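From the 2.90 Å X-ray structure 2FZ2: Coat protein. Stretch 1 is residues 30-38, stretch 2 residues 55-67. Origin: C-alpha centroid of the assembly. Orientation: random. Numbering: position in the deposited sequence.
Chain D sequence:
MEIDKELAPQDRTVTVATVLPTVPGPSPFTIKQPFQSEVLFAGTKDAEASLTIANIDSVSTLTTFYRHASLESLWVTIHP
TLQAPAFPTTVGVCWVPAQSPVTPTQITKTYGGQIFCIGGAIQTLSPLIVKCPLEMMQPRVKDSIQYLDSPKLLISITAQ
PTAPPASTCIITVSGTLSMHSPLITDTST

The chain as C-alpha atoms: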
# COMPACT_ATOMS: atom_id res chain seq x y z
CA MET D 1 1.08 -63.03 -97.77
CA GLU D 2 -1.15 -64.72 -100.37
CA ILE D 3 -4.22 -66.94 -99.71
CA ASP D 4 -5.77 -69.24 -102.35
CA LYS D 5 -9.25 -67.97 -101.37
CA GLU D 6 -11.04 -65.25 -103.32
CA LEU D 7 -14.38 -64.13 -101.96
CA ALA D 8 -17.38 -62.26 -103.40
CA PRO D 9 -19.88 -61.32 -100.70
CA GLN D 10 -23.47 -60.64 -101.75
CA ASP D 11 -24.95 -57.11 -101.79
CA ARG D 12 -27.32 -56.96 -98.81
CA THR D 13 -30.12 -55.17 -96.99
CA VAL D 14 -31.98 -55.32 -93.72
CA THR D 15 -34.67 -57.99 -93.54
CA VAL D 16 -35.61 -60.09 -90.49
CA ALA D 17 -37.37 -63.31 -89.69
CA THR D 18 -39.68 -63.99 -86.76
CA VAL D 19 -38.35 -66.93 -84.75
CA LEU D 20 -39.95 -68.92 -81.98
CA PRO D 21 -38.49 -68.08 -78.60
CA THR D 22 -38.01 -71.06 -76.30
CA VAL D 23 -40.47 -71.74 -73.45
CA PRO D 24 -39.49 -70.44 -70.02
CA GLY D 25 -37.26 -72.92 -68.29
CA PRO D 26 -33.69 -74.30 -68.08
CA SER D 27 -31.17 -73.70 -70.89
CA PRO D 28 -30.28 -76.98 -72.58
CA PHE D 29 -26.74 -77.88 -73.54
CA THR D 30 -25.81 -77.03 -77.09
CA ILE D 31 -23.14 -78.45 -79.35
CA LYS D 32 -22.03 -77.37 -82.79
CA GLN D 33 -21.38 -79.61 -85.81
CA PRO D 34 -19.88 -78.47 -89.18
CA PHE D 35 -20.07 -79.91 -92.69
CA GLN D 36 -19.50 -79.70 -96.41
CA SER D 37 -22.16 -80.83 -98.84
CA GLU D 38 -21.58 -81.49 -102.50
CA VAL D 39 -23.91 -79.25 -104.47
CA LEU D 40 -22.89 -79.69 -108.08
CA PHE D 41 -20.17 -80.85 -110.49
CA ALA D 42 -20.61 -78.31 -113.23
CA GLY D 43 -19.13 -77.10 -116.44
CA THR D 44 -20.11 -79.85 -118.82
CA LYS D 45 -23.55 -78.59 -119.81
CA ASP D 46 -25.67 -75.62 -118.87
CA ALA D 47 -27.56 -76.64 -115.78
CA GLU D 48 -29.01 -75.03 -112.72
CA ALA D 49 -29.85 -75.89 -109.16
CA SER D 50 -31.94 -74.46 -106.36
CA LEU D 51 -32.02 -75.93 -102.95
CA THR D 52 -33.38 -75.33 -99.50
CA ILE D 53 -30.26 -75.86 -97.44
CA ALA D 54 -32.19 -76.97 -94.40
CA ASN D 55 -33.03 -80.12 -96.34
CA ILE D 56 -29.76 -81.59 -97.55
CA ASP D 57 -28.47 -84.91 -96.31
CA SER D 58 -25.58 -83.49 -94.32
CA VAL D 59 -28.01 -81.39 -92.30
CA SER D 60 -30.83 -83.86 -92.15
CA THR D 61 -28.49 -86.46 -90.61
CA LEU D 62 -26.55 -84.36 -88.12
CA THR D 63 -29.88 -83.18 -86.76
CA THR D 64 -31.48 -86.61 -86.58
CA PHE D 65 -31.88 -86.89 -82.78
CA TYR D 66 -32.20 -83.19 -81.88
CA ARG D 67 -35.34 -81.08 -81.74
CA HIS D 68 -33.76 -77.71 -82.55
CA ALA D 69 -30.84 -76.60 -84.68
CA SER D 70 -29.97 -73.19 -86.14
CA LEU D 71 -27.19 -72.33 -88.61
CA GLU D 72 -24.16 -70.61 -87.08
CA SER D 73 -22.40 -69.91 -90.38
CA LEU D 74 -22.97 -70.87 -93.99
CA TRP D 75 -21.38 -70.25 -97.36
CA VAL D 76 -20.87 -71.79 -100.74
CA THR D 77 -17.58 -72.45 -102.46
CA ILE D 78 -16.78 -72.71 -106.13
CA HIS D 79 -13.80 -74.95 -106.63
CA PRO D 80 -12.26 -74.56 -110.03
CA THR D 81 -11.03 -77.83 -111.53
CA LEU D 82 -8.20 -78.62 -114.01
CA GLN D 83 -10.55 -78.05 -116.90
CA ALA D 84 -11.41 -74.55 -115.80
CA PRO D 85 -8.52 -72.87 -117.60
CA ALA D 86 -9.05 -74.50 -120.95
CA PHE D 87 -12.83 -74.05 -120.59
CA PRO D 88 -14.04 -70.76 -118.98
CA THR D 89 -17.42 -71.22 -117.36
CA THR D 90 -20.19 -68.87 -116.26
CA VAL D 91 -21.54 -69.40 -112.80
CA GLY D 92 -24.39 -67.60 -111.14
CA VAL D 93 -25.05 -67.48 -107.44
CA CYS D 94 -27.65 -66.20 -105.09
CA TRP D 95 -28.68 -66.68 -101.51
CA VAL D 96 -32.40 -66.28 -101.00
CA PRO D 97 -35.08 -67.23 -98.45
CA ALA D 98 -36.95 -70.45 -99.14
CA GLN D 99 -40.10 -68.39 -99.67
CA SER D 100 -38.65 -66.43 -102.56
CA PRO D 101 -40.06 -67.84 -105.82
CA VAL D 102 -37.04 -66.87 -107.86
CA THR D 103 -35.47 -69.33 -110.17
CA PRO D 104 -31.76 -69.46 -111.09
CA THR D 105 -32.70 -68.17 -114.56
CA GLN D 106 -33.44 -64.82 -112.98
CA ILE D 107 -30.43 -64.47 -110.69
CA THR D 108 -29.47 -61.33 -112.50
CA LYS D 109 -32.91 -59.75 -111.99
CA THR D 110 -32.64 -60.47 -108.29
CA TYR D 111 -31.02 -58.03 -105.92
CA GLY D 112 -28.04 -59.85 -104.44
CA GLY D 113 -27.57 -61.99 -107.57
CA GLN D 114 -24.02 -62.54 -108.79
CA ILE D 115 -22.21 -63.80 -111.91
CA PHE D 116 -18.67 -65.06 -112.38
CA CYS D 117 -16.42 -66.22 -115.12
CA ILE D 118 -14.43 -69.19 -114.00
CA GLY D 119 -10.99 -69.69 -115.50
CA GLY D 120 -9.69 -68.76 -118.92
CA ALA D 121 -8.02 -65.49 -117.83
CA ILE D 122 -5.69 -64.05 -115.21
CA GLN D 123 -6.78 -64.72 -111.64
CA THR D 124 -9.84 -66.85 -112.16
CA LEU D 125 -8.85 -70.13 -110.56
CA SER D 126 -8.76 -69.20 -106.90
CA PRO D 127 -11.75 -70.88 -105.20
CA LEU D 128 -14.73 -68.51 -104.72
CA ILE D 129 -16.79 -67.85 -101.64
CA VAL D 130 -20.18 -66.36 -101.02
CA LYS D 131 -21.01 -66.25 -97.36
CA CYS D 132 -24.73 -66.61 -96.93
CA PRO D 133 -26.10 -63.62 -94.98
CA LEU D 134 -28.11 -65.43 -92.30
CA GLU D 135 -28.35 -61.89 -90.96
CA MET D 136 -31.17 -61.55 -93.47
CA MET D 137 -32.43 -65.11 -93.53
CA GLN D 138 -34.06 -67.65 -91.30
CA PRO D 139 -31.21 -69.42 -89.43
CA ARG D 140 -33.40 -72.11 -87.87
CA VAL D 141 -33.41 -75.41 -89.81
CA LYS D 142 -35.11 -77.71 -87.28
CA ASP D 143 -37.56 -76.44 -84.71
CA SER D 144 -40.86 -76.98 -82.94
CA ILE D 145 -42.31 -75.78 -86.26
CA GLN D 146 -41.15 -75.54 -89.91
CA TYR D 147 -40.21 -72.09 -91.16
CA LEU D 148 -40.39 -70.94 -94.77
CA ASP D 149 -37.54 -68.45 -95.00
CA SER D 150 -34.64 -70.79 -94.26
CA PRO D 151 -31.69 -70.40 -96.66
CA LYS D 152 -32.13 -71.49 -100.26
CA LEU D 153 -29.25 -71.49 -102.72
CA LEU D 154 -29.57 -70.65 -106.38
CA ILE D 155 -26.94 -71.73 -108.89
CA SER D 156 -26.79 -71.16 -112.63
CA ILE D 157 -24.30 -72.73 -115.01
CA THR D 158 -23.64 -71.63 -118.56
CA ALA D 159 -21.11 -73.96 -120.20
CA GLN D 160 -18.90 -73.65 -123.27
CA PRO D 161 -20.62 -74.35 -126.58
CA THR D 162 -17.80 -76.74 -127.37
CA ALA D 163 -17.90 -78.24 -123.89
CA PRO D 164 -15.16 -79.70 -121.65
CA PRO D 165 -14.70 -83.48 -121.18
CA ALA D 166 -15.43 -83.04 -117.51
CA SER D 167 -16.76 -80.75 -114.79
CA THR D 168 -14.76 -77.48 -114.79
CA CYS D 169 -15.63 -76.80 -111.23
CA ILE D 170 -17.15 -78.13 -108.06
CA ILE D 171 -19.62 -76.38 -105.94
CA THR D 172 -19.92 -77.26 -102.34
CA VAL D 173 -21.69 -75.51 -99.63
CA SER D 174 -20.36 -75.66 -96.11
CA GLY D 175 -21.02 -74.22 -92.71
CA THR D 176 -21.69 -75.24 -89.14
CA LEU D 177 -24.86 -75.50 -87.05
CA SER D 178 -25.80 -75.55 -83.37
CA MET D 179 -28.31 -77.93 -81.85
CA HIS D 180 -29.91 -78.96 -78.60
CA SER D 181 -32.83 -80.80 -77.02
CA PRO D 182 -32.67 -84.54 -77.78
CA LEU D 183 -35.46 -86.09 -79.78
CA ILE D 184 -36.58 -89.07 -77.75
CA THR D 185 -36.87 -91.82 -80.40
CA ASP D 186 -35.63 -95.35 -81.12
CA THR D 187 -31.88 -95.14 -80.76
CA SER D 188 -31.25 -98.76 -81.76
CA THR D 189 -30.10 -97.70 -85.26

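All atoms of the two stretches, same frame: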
# COMPACT_ATOMS: atom_id res chain seq x y z
N THR D 30 -25.88 -77.17 -75.65
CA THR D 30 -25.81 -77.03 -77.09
C THR D 30 -24.45 -77.43 -77.58
O THR D 30 -23.45 -77.15 -76.92
CB THR D 30 -25.98 -75.59 -77.49
OG1 THR D 30 -26.86 -74.95 -76.56
CG2 THR D 30 -26.51 -75.49 -78.89
N ILE D 31 -24.41 -78.09 -78.74
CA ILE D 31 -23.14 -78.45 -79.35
C ILE D 31 -23.24 -77.97 -80.77
O ILE D 31 -24.34 -77.75 -81.28
CB ILE D 31 -22.88 -79.96 -79.45
CG1 ILE D 31 -24.15 -80.67 -79.86
CG2 ILE D 31 -22.27 -80.50 -78.17
CD1 ILE D 31 -23.87 -81.84 -80.77
N LYS D 32 -22.09 -77.81 -81.41
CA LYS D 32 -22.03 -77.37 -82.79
C LYS D 32 -21.45 -78.52 -83.61
O LYS D 32 -20.65 -79.32 -83.10
CB LYS D 32 -21.13 -76.13 -82.94
CG LYS D 32 -21.68 -74.83 -82.35
CD LYS D 32 -20.69 -73.64 -82.52
CE LYS D 32 -21.02 -72.44 -81.61
NZ LYS D 32 -19.92 -71.43 -81.51
N GLN D 33 -21.87 -78.60 -84.87
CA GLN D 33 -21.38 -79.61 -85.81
C GLN D 33 -21.27 -78.89 -87.15
O GLN D 33 -22.16 -78.13 -87.53
CB GLN D 33 -22.36 -80.77 -85.89
CG GLN D 33 -22.16 -81.80 -84.81
CD GLN D 33 -21.12 -82.85 -85.16
OE1 GLN D 33 -20.50 -82.82 -86.23
NE2 GLN D 33 -20.92 -83.79 -84.25
N PRO D 34 -20.16 -79.08 -87.88
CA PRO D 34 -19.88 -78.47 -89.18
C PRO D 34 -20.08 -79.46 -90.31
O PRO D 34 -20.35 -80.62 -90.05
CB PRO D 34 -18.43 -78.09 -89.05
CG PRO D 34 -17.86 -79.25 -88.24
CD PRO D 34 -19.01 -79.90 -87.47
N PHE D 35 -19.89 -79.02 -91.55
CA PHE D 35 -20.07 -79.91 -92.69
C PHE D 35 -19.72 -79.29 -94.02
O PHE D 35 -19.47 -78.09 -94.14
CB PHE D 35 -21.53 -80.29 -92.78
CG PHE D 35 -22.40 -79.10 -93.03
CD1 PHE D 35 -22.85 -78.80 -94.31
CD2 PHE D 35 -22.71 -78.23 -91.99
CE1 PHE D 35 -23.60 -77.65 -94.55
CE2 PHE D 35 -23.46 -77.07 -92.22
CZ PHE D 35 -23.90 -76.78 -93.50
N GLN D 36 -19.72 -80.13 -95.04
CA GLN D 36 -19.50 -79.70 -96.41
C GLN D 36 -20.40 -80.63 -97.20
O GLN D 36 -20.35 -81.86 -97.03
CB GLN D 36 -18.05 -79.88 -96.83
CG GLN D 36 -17.81 -79.47 -98.28
CD GLN D 36 -16.43 -78.88 -98.52
OE1 GLN D 36 -15.73 -79.25 -99.46
NE2 GLN D 36 -16.03 -77.94 -97.66
N SER D 37 -21.26 -80.04 -98.03
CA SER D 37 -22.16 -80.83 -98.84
C SER D 37 -21.91 -80.55 -100.30
O SER D 37 -21.79 -79.40 -100.70
CB SER D 37 -23.62 -80.53 -98.50
OG SER D 37 -24.48 -81.57 -98.97
N GLU D 38 -21.81 -81.62 -101.07
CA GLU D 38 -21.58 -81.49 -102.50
C GLU D 38 -22.87 -80.93 -103.05
O GLU D 38 -23.96 -81.40 -102.71
CB GLU D 38 -21.30 -82.86 -103.11
CG GLU D 38 -19.82 -83.17 -103.19
CD GLU D 38 -19.54 -84.64 -103.44
OE1 GLU D 38 -18.45 -85.11 -103.04
OE2 GLU D 38 -20.42 -85.31 -104.04
N ASN D 55 -32.62 -78.78 -95.96
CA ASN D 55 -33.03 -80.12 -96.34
C ASN D 55 -31.98 -81.05 -96.93
O ASN D 55 -32.33 -82.14 -97.39
CB ASN D 55 -34.20 -80.02 -97.32
CG ASN D 55 -35.49 -79.63 -96.65
OD1 ASN D 55 -36.44 -79.21 -97.31
ND2 ASN D 55 -35.53 -79.75 -95.33
N ILE D 56 -30.72 -80.67 -96.96
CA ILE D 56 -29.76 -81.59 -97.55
C ILE D 56 -29.28 -82.63 -96.57
O ILE D 56 -29.21 -82.39 -95.36
CB ILE D 56 -28.55 -80.87 -98.13
CG1 ILE D 56 -28.32 -79.57 -97.38
CG2 ILE D 56 -28.75 -80.68 -99.64
CD1 ILE D 56 -27.09 -79.61 -96.57
N ASP D 57 -28.92 -83.79 -97.11
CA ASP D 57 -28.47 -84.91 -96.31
C ASP D 57 -27.58 -84.55 -95.14
O ASP D 57 -27.88 -84.89 -94.00
CB ASP D 57 -27.76 -85.94 -97.19
CG ASP D 57 -28.11 -87.37 -96.78
OD1 ASP D 57 -28.01 -87.69 -95.57
OD2 ASP D 57 -28.47 -88.18 -97.67
N SER D 58 -26.49 -83.85 -95.41
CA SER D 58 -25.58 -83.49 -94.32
C SER D 58 -26.31 -82.87 -93.14
O SER D 58 -25.99 -83.16 -92.00
CB SER D 58 -24.49 -82.55 -94.81
OG SER D 58 -24.00 -83.01 -96.06
N VAL D 59 -27.28 -82.01 -93.40
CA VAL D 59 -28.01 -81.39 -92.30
C VAL D 59 -28.97 -82.39 -91.71
O VAL D 59 -28.93 -82.70 -90.51
CB VAL D 59 -28.82 -80.20 -92.78
CG1 VAL D 59 -29.65 -79.67 -91.65
CG2 VAL D 59 -27.92 -79.14 -93.32
N SER D 60 -29.83 -82.91 -92.56
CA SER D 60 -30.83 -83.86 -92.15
C SER D 60 -30.26 -84.88 -91.16
O SER D 60 -30.86 -85.13 -90.11
CB SER D 60 -31.41 -84.56 -93.40
OG SER D 60 -31.14 -85.96 -93.41
N THR D 61 -29.08 -85.43 -91.46
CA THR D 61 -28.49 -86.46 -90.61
C THR D 61 -27.86 -85.99 -89.31
O THR D 61 -28.01 -86.66 -88.29
CB THR D 61 -27.44 -87.29 -91.37
OG1 THR D 61 -26.32 -86.46 -91.67
CG2 THR D 61 -28.03 -87.87 -92.66
N LEU D 62 -27.17 -84.87 -89.34
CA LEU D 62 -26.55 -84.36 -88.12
C LEU D 62 -27.62 -84.05 -87.09
O LEU D 62 -27.44 -84.25 -85.89
CB LEU D 62 -25.73 -83.09 -88.39
CG LEU D 62 -24.51 -83.10 -89.32
CD1 LEU D 62 -23.46 -82.13 -88.86
CD2 LEU D 62 -23.94 -84.45 -89.34
N THR D 63 -28.75 -83.56 -87.59
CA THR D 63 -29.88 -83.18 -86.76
C THR D 63 -30.76 -84.33 -86.31
O THR D 63 -31.54 -84.18 -85.36
CB THR D 63 -30.74 -82.21 -87.48
OG1 THR D 63 -31.30 -82.87 -88.63
CG2 THR D 63 -29.91 -81.02 -87.89
N THR D 64 -30.69 -85.46 -87.00
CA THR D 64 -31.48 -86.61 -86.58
C THR D 64 -31.14 -86.64 -85.10
O THR D 64 -29.97 -86.47 -84.75
CB THR D 64 -30.92 -87.92 -87.15
OG1 THR D 64 -30.93 -87.90 -88.58
CG2 THR D 64 -31.75 -89.07 -86.64
N PHE D 65 -32.13 -86.83 -84.23
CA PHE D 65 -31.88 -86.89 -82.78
C PHE D 65 -31.93 -85.60 -81.97
O PHE D 65 -31.81 -85.64 -80.74
CB PHE D 65 -30.54 -87.58 -82.45
CG PHE D 65 -30.49 -89.03 -82.86
CD1 PHE D 65 -29.59 -89.46 -83.82
CD2 PHE D 65 -31.38 -89.95 -82.33
CE1 PHE D 65 -29.58 -90.80 -84.26
CE2 PHE D 65 -31.39 -91.28 -82.77
CZ PHE D 65 -30.49 -91.70 -83.74
N TYR D 66 -32.08 -84.45 -82.62
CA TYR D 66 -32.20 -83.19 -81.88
C TYR D 66 -33.50 -82.50 -82.31
O TYR D 66 -33.95 -82.67 -83.44
CB TYR D 66 -31.00 -82.28 -82.14
CG TYR D 66 -29.71 -82.94 -81.75
CD1 TYR D 66 -29.09 -83.82 -82.63
CD2 TYR D 66 -29.14 -82.74 -80.50
CE1 TYR D 66 -27.94 -84.50 -82.27
CE2 TYR D 66 -27.99 -83.41 -80.12
CZ TYR D 66 -27.39 -84.30 -81.01
OH TYR D 66 -26.27 -85.02 -80.66
N ARG D 67 -34.10 -81.74 -81.41
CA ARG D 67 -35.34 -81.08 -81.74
C ARG D 67 -35.13 -79.71 -82.36
O ARG D 67 -35.95 -79.29 -83.19
CB ARG D 67 -36.23 -80.97 -80.49
CG ARG D 67 -36.32 -82.26 -79.68
CD ARG D 67 -37.76 -82.59 -79.31
NE ARG D 67 -38.15 -82.11 -77.98
CZ ARG D 67 -39.09 -81.18 -77.77
NH1 ARG D 67 -39.71 -80.64 -78.81
NH2 ARG D 67 -39.40 -80.80 -76.53

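A short helix, residues 57-63, packs against the strand 30-38 and runs roughly against it, with 145° between their N-to-C directions and a closest axis approach of 8.7 Å. The strand's alternation sets the first rule: Ile31, Gln33, Phe35 and Ser37 all send their CA-to-CB bonds toward the second stretch, while Pro34 and Gln36 point away. The helix answers with Ser58 and Leu62, four residues apart and so about one turn along the same side. Because the directions oppose, Ser58 sits by Ser37 (CA to CA 6.3 Å) and Leu62 by Gln33 (CA to CA 7.4 Å).

Leu62 gives up the most surface. Its CD1 rests 3.4 Å from CB of Gln33 and 3.7 Å from O of Pro34, so the methyl packs on the aliphatic root of a polar side chain and beside the strand backbone. The amide end of Gln33 need not be wasted, since its NE2 is hydrogen-bonded elsewhere in the structure.

Phe35, next in area, uses a p rotamer. Its ring approaches Ser58 obliquely, CD1 lying 4.1 Å from Ser58 CB, and its CE1 comes within 4.5 Å of Ile56 CD1, a loose apolar contact. Ile56 is the N-cap residue, and its carbonyl O accepts from Ser60 N at 2.9 Å, tying it to the first helical turn.

Ser58, a small residue, sits where its CA comes to 6.3 Å from the CA of Ser37. Its OG meets Ser37 OG at 3.3 Å in a weak hydrogen bond, the only one between the stretches; either hydroxyl could donate. Packing therefore carries most of this contact.

A type II turn from Thr63 to Tyr66, closed by Tyr66 N to Thr63 O at 2.8 Å, follows and brings the Tyr66 ring back toward the strand, where CZ lies 4.3 Å from Ile31 CD1.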